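Local coordinates for putative endonuclease/exonuclease/phosphatase family protein (Bacteroides thetaiotaomicron, PDB 3MPR) that is probably a metal-dependent nuclease or related phosphoesterase of the DNase I-like endonuclease/exonuclease/phosphatase family, at residues 6-11 against 284-289; 134-139 against 172-177. All coordinates share one frame; numbering follows the deposited sequence.

Contact 1 (6-11 against 284-289)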
loop_
_atom_site.group_PDB
_atom_site.type_symbol
_atom_site.label_atom_id
_atom_site.label_comp_id
_atom_site.label_asym_id
_atom_site.label_seq_id
_atom_site.Cartn_x
_atom_site.Cartn_y
_atom_site.Cartn_z
ATOM N N SER A 6 1.574 -18.109 -5.388
ATOM C CA SER A 6 1.667 -16.859 -4.624
ATOM C C SER A 6 0.284 -16.344 -4.255
ATOM O O SER A 6 -0.614 -16.304 -5.101
ATOM C CB SER A 6 2.424 -15.791 -5.423
ATOM O OG SER A 6 3.766 -16.173 -5.550
ATOM N N LEU A 7 0.110 -15.966 -2.990
ATOM C CA LEU A 7 -1.171 -15.466 -2.497
ATOM C C LEU A 7 -0.995 -14.151 -1.739
ATOM O O LEU A 7 -0.077 -14.016 -0.939
ATOM C CB LEU A 7 -1.770 -16.472 -1.504
ATOM C CG LEU A 7 -2.208 -17.838 -1.993
ATOM C CD1 LEU A 7 -2.645 -18.682 -0.808
ATOM C CD2 LEU A 7 -3.332 -17.697 -3.005
ATOM N N THR A 8 -1.909 -13.208 -1.940
ATOM C CA THR A 8 -1.962 -12.046 -1.063
ATOM C C THR A 8 -3.200 -12.164 -0.196
ATOM O O THR A 8 -4.312 -12.225 -0.715
ATOM C CB THR A 8 -2.039 -10.747 -1.859
ATOM O OG1 THR A 8 -0.830 -10.599 -2.600
ATOM C CG2 THR A 8 -2.200 -9.554 -0.919
ATOM N N VAL A 9 -3.009 -12.208 1.115
ATOM C CA VAL A 9 -4.136 -12.359 2.026
ATOM C C VAL A 9 -4.164 -11.177 2.983
ATOM O O VAL A 9 -3.182 -10.442 3.092
ATOM C CB VAL A 9 -4.075 -13.685 2.807
ATOM C CG1 VAL A 9 -3.992 -14.875 1.834
ATOM C CG2 VAL A 9 -2.887 -13.699 3.781
ATOM N N ALA A 10 -5.308 -10.973 3.626
ATOM C CA ALA A 10 -5.479 -9.883 4.581
ATOM C C ALA A 10 -6.470 -10.256 5.673
ATOM O O ALA A 10 -7.277 -11.182 5.523
ATOM C CB ALA A 10 -5.937 -8.620 3.874
ATOM N N SER A 11 -6.378 -9.527 6.777
ATOM C CA SER A 11 -7.350 -9.591 7.853
ATOM C C SER A 11 -7.766 -8.146 8.105
ATOM O O SER A 11 -6.921 -7.263 8.246
ATOM C CB SER A 11 -6.712 -10.180 9.111
ATOM O OG SER A 11 -7.675 -10.281 10.162
ATOM N N LYS A 284 -1.887 -6.949 5.804
ATOM C CA LYS A 284 -1.747 -7.572 4.491
ATOM C C LYS A 284 -0.496 -8.443 4.475
ATOM O O LYS A 284 0.595 -7.978 4.811
ATOM C CB LYS A 284 -1.671 -6.504 3.390
ATOM C CG LYS A 284 -1.257 -7.056 2.040
ATOM C CD LYS A 284 -1.107 -5.972 0.988
ATOM C CE LYS A 284 -0.274 -6.473 -0.197
ATOM N NZ LYS A 284 -0.337 -5.535 -1.381
ATOM N N VAL A 285 -0.650 -9.700 4.075
ATOM C CA VAL A 285 0.480 -10.636 4.057
ATOM C C VAL A 285 0.604 -11.325 2.695
ATOM O O VAL A 285 -0.394 -11.755 2.114
ATOM C CB VAL A 285 0.341 -11.697 5.173
ATOM C CG1 VAL A 285 1.385 -12.830 4.986
ATOM C CG2 VAL A 285 0.481 -11.026 6.558
ATOM N N GLU A 286 1.827 -11.396 2.181
ATOM C CA GLU A 286 2.083 -12.019 0.898
ATOM C C GLU A 286 2.777 -13.340 1.171
ATOM O O GLU A 286 3.788 -13.386 1.871
ATOM C CB GLU A 286 2.926 -11.102 0.001
ATOM C CG GLU A 286 2.129 -9.866 -0.470
ATOM C CD GLU A 286 3.002 -8.636 -0.689
ATOM O OE1 GLU A 286 3.406 -8.392 -1.839
ATOM O OE2 GLU A 286 3.273 -7.908 0.288
ATOM N N LEU A 287 2.198 -14.414 0.643
ATOM C CA LEU A 287 2.669 -15.759 0.937
ATOM C C LEU A 287 3.114 -16.457 -0.333
ATOM O O LEU A 287 2.646 -16.131 -1.422
ATOM C CB LEU A 287 1.527 -16.584 1.547
ATOM C CG LEU A 287 0.932 -16.066 2.851
ATOM C CD1 LEU A 287 -0.305 -16.875 3.201
ATOM C CD2 LEU A 287 1.963 -16.123 3.977
ATOM N N VAL A 288 4.006 -17.435 -0.188
ATOM C CA VAL A 288 4.301 -18.339 -1.283
ATOM C C VAL A 288 4.252 -19.764 -0.768
ATOM O O VAL A 288 4.692 -20.047 0.358
ATOM C CB VAL A 288 5.695 -18.096 -1.904
ATOM C CG1 VAL A 288 5.959 -19.129 -2.998
ATOM C CG2 VAL A 288 5.793 -16.693 -2.474
ATOM N N PHE A 289 3.715 -20.661 -1.588
ATOM C CA PHE A 289 3.701 -22.080 -1.244
ATOM C C PHE A 289 4.335 -22.903 -2.372
ATOM O O PHE A 289 3.901 -22.845 -3.522
ATOM C CB PHE A 289 2.274 -22.562 -0.974
ATOM C CG PHE A 289 2.210 -23.940 -0.363
ATOM C CD1 PHE A 289 2.203 -25.072 -1.162
ATOM C CD2 PHE A 289 2.176 -24.095 1.011
ATOM C CE1 PHE A 289 2.145 -26.339 -0.599
ATOM C CE2 PHE A 289 2.111 -25.356 1.582
ATOM C CZ PHE A 289 2.106 -26.480 0.773
#
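S6 faces V288 on an antiparallel ladder that joins strand 5-13, near the start of the chain, to strand 283-289, near its end. The two are neighbours in one of the two packed sheets of the DNase I-like alpha/beta sandwich. At S6, a non-hydrogen-bonded position, S6 OG lies 3.7 Å from V288 CG2, a light contact at the more open end of the ladder. L7 makes the first hydrogen-bonded pair: L7 N gives a 3.0 Å bond to L287 O. L287 N returns a bond of 2.8 Å to L7 O. T8 turns to the face shared with S6 and A10. T8 and E286 lie side by side, pointing the same way, with T8 OG1 3.7 Å from E286 CG. The methyl T8 CG2, anti to the backbone N, instead slants across the extended K284 chain, 3.7 Å from K284 CE. The charged ends pass on to other partners: E286 OE1 forms a salt bridge with R240, and K284 NZ bonds to the carbonyl of H42. V9 pairs with V285 through two N-H to O bonds. V9 CG2 sits between backbone N and carbonyl carbon (chi1 -56° takes CG1 anti to that carbonyl carbon), which sets it 3.6 Å from V285 O. V9 CG2 also meets L287 CD1 at 4.1 Å, so V9, V285 and L287 form one apolar patch. It packs on I174 and I230 of the second sheet, joining the two layers of the sandwich. The ladder runs on past A10, which stands opposite K284 as a non-hydrogen-bonded pair, A10 CB 4.4 Å from K284 CA.

Contact 2 (134-139 against 172-177)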
loop_
_atom_site.group_PDB
_atom_site.type_symbol
_atom_site.label_atom_id
_atom_site.label_comp_id
_atom_site.label_asym_id
_atom_site.label_seq_id
_atom_site.Cartn_x
_atom_site.Cartn_y
_atom_site.Cartn_z
ATOM N N PHE A 134 -3.421 -25.521 -6.208
ATOM C CA PHE A 134 -3.052 -25.549 -4.787
ATOM C C PHE A 134 -4.298 -25.492 -3.904
ATOM O O PHE A 134 -5.140 -24.606 -4.071
ATOM C CB PHE A 134 -2.114 -24.370 -4.464
ATOM C CG PHE A 134 -1.812 -24.204 -2.993
ATOM C CD1 PHE A 134 -1.328 -25.264 -2.242
ATOM C CD2 PHE A 134 -1.981 -22.978 -2.374
ATOM C CE1 PHE A 134 -1.051 -25.118 -0.893
ATOM C CE2 PHE A 134 -1.687 -22.825 -1.027
ATOM C CZ PHE A 134 -1.225 -23.890 -0.293
ATOM N N GLU A 135 -4.410 -26.429 -2.967
ATOM C CA GLU A 135 -5.522 -26.437 -2.016
ATOM C C GLU A 135 -5.073 -26.055 -0.604
ATOM O O GLU A 135 -4.009 -26.464 -0.155
ATOM C CB GLU A 135 -6.191 -27.817 -2.001
ATOM C CG GLU A 135 -6.853 -28.159 -3.324
ATOM C CD GLU A 135 -7.590 -29.486 -3.289
ATOM O OE1 GLU A 135 -8.241 -29.787 -2.267
ATOM O OE2 GLU A 135 -7.508 -30.226 -4.286
ATOM N N PHE A 136 -5.898 -25.280 0.095
ATOM C CA PHE A 136 -5.558 -24.803 1.439
ATOM C C PHE A 136 -6.829 -24.477 2.220
ATOM O O PHE A 136 -7.898 -24.304 1.633
ATOM C CB PHE A 136 -4.643 -23.559 1.379
ATOM C CG PHE A 136 -5.275 -22.364 0.700
ATOM C CD1 PHE A 136 -5.866 -21.346 1.443
ATOM C CD2 PHE A 136 -5.272 -22.257 -0.685
ATOM C CE1 PHE A 136 -6.450 -20.243 0.815
ATOM C CE2 PHE A 136 -5.848 -21.173 -1.315
ATOM C CZ PHE A 136 -6.440 -20.158 -0.567
ATOM N N LEU A 137 -6.709 -24.420 3.542
ATOM C CA LEU A 137 -7.803 -23.987 4.400
ATOM C C LEU A 137 -7.574 -22.538 4.795
ATOM O O LEU A 137 -6.445 -22.130 5.054
ATOM C CB LEU A 137 -7.866 -24.835 5.672
ATOM C CG LEU A 137 -8.198 -26.314 5.461
ATOM C CD1 LEU A 137 -7.960 -27.115 6.756
ATOM C CD2 LEU A 137 -9.644 -26.428 4.984
ATOM N N PHE A 138 -8.652 -21.765 4.840
ATOM C CA PHE A 138 -8.589 -20.377 5.307
ATOM C C PHE A 138 -9.637 -20.214 6.406
ATOM O O PHE A 138 -10.823 -20.405 6.151
ATOM C CB PHE A 138 -8.912 -19.445 4.134
ATOM C CG PHE A 138 -8.561 -17.999 4.373
ATOM C CD1 PHE A 138 -9.361 -17.195 5.172
ATOM C CD2 PHE A 138 -7.471 -17.428 3.737
ATOM C CE1 PHE A 138 -9.048 -15.857 5.376
ATOM C CE2 PHE A 138 -7.156 -16.085 3.935
ATOM C CZ PHE A 138 -7.937 -15.305 4.755
ATOM N N PHE A 139 -9.198 -19.871 7.620
ATOM C CA PHE A 139 -10.091 -19.684 8.762
ATOM C C PHE A 139 -10.116 -18.220 9.146
ATOM O O PHE A 139 -9.100 -17.547 9.024
ATOM C CB PHE A 139 -9.554 -20.442 9.978
ATOM C CG PHE A 139 -9.602 -21.938 9.845
ATOM C CD1 PHE A 139 -8.600 -22.623 9.193
ATOM C CD2 PHE A 139 -10.647 -22.657 10.407
ATOM C CE1 PHE A 139 -8.647 -24.014 9.091
ATOM C CE2 PHE A 139 -10.694 -24.035 10.310
ATOM C CZ PHE A 139 -9.697 -24.708 9.656
ATOM N N PRO A 172 -2.526 -27.214 4.264
ATOM C CA PRO A 172 -1.963 -26.018 4.904
ATOM C C PRO A 172 -3.088 -25.066 5.258
ATOM O O PRO A 172 -4.103 -25.054 4.566
ATOM C CB PRO A 172 -1.094 -25.390 3.802
ATOM C CG PRO A 172 -0.959 -26.438 2.746
ATOM C CD PRO A 172 -2.173 -27.298 2.836
ATOM N N ALA A 173 -2.913 -24.281 6.314
ATOM C CA ALA A 173 -3.966 -23.394 6.771
ATOM C C ALA A 173 -3.479 -21.965 6.946
ATOM O O ALA A 173 -2.307 -21.717 7.235
ATOM C CB ALA A 173 -4.561 -23.909 8.089
ATOM N N ILE A 174 -4.409 -21.038 6.758
ATOM C CA ILE A 174 -4.211 -19.631 7.021
ATOM C C ILE A 174 -5.333 -19.252 7.966
ATOM O O ILE A 174 -6.482 -19.598 7.716
ATOM C CB ILE A 174 -4.361 -18.816 5.731
ATOM C CG1 ILE A 174 -3.298 -19.257 4.716
ATOM C CG2 ILE A 174 -4.326 -17.304 6.050
ATOM C CD1 ILE A 174 -3.472 -18.656 3.306
ATOM N N LEU A 175 -4.996 -18.554 9.045
ATOM C CA LEU A 175 -5.970 -18.113 10.057
ATOM C C LEU A 175 -5.875 -16.605 10.264
ATOM O O LEU A 175 -4.813 -16.109 10.650
ATOM C CB LEU A 175 -5.693 -18.822 11.396
ATOM C CG LEU A 175 -6.388 -18.269 12.653
ATOM C CD1 LEU A 175 -7.892 -18.427 12.571
ATOM C CD2 LEU A 175 -5.838 -18.947 13.923
ATOM N N THR A 176 -6.966 -15.878 9.982
ATOM C CA THR A 176 -7.017 -14.427 10.193
ATOM C C THR A 176 -8.021 -14.119 11.285
ATOM O O THR A 176 -8.807 -14.979 11.668
ATOM C CB THR A 176 -7.492 -13.675 8.918
ATOM O OG1 THR A 176 -8.812 -14.111 8.556
ATOM C CG2 THR A 176 -6.547 -13.934 7.747
ATOM N N GLY A 177 -8.031 -12.890 11.782
ATOM C CA GLY A 177 -9.083 -12.532 12.712
ATOM C C GLY A 177 -8.754 -11.347 13.579
ATOM O O GLY A 177 -7.640 -10.826 13.542
#
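I174 packs between F136 and F138 where strands 135-142 and 173-178 run parallel, the two strands of a beta-alpha-beta unit connected through helix 148-164. I174 CB lies 3.9 Å from F138 CD2. I174 CG2, anti to the backbone N, meets F138 CE2 at 3.7 Å, the side chain crossing that of F138 obliquely. The other branch is carried by CG1, anti to the carbonyl carbon (chi1 -61°), and its tip, I174 CD1, reaches F136 CD1 at 4.1 Å. Farther along the strand the F138 side chain crosses T176 at about a right angle, with F138 CZ 3.6 Å from T176 CG2; T176 OG1 is hydrogen-bonded to N140. An alanine in place of F138 lacks the ring and would probably leave a gap beside I174 CG2 and T176 CG2 and weaken the packing on V9 of the other sheet. The opposite face of the sheet carries L137, A173, F139 and L175, with L175 CD1 against F139 CB at 3.7 Å; M162 of helix 148-164 covers A173, F139 and L175. Between the faces the backbones interlock: L137 N bonds to P172 O, I174 N to L137 O, F139 N to I174 O (2.7 Å) and T176 N to F139 O. These bonds and those to the flanking strands meet the peptide polarity, while mostly apolar side chains fill both sides, as suits a strand pair buried between a helix and a second sheet.

The two contacts lie in different sheets of the sandwich and pack against each other, their centres about 10 Å apart. Contact 1 is antiparallel and pairs strands from near the two ends of the chain; contact 2, nested within the loop that this closes, is parallel and more local. Contact 2 is almost entirely buried, with mostly apolar side chains on both faces. Contact 1 is two-sided: one face is apolar and turned to contact 2, while the other bears T8, K284 and E286, polar or charged and in part exposed. Where they meet, the rings of F289 and F134 stack, and at the other end S11 OG forms a weak hydrogen bond with G177 N.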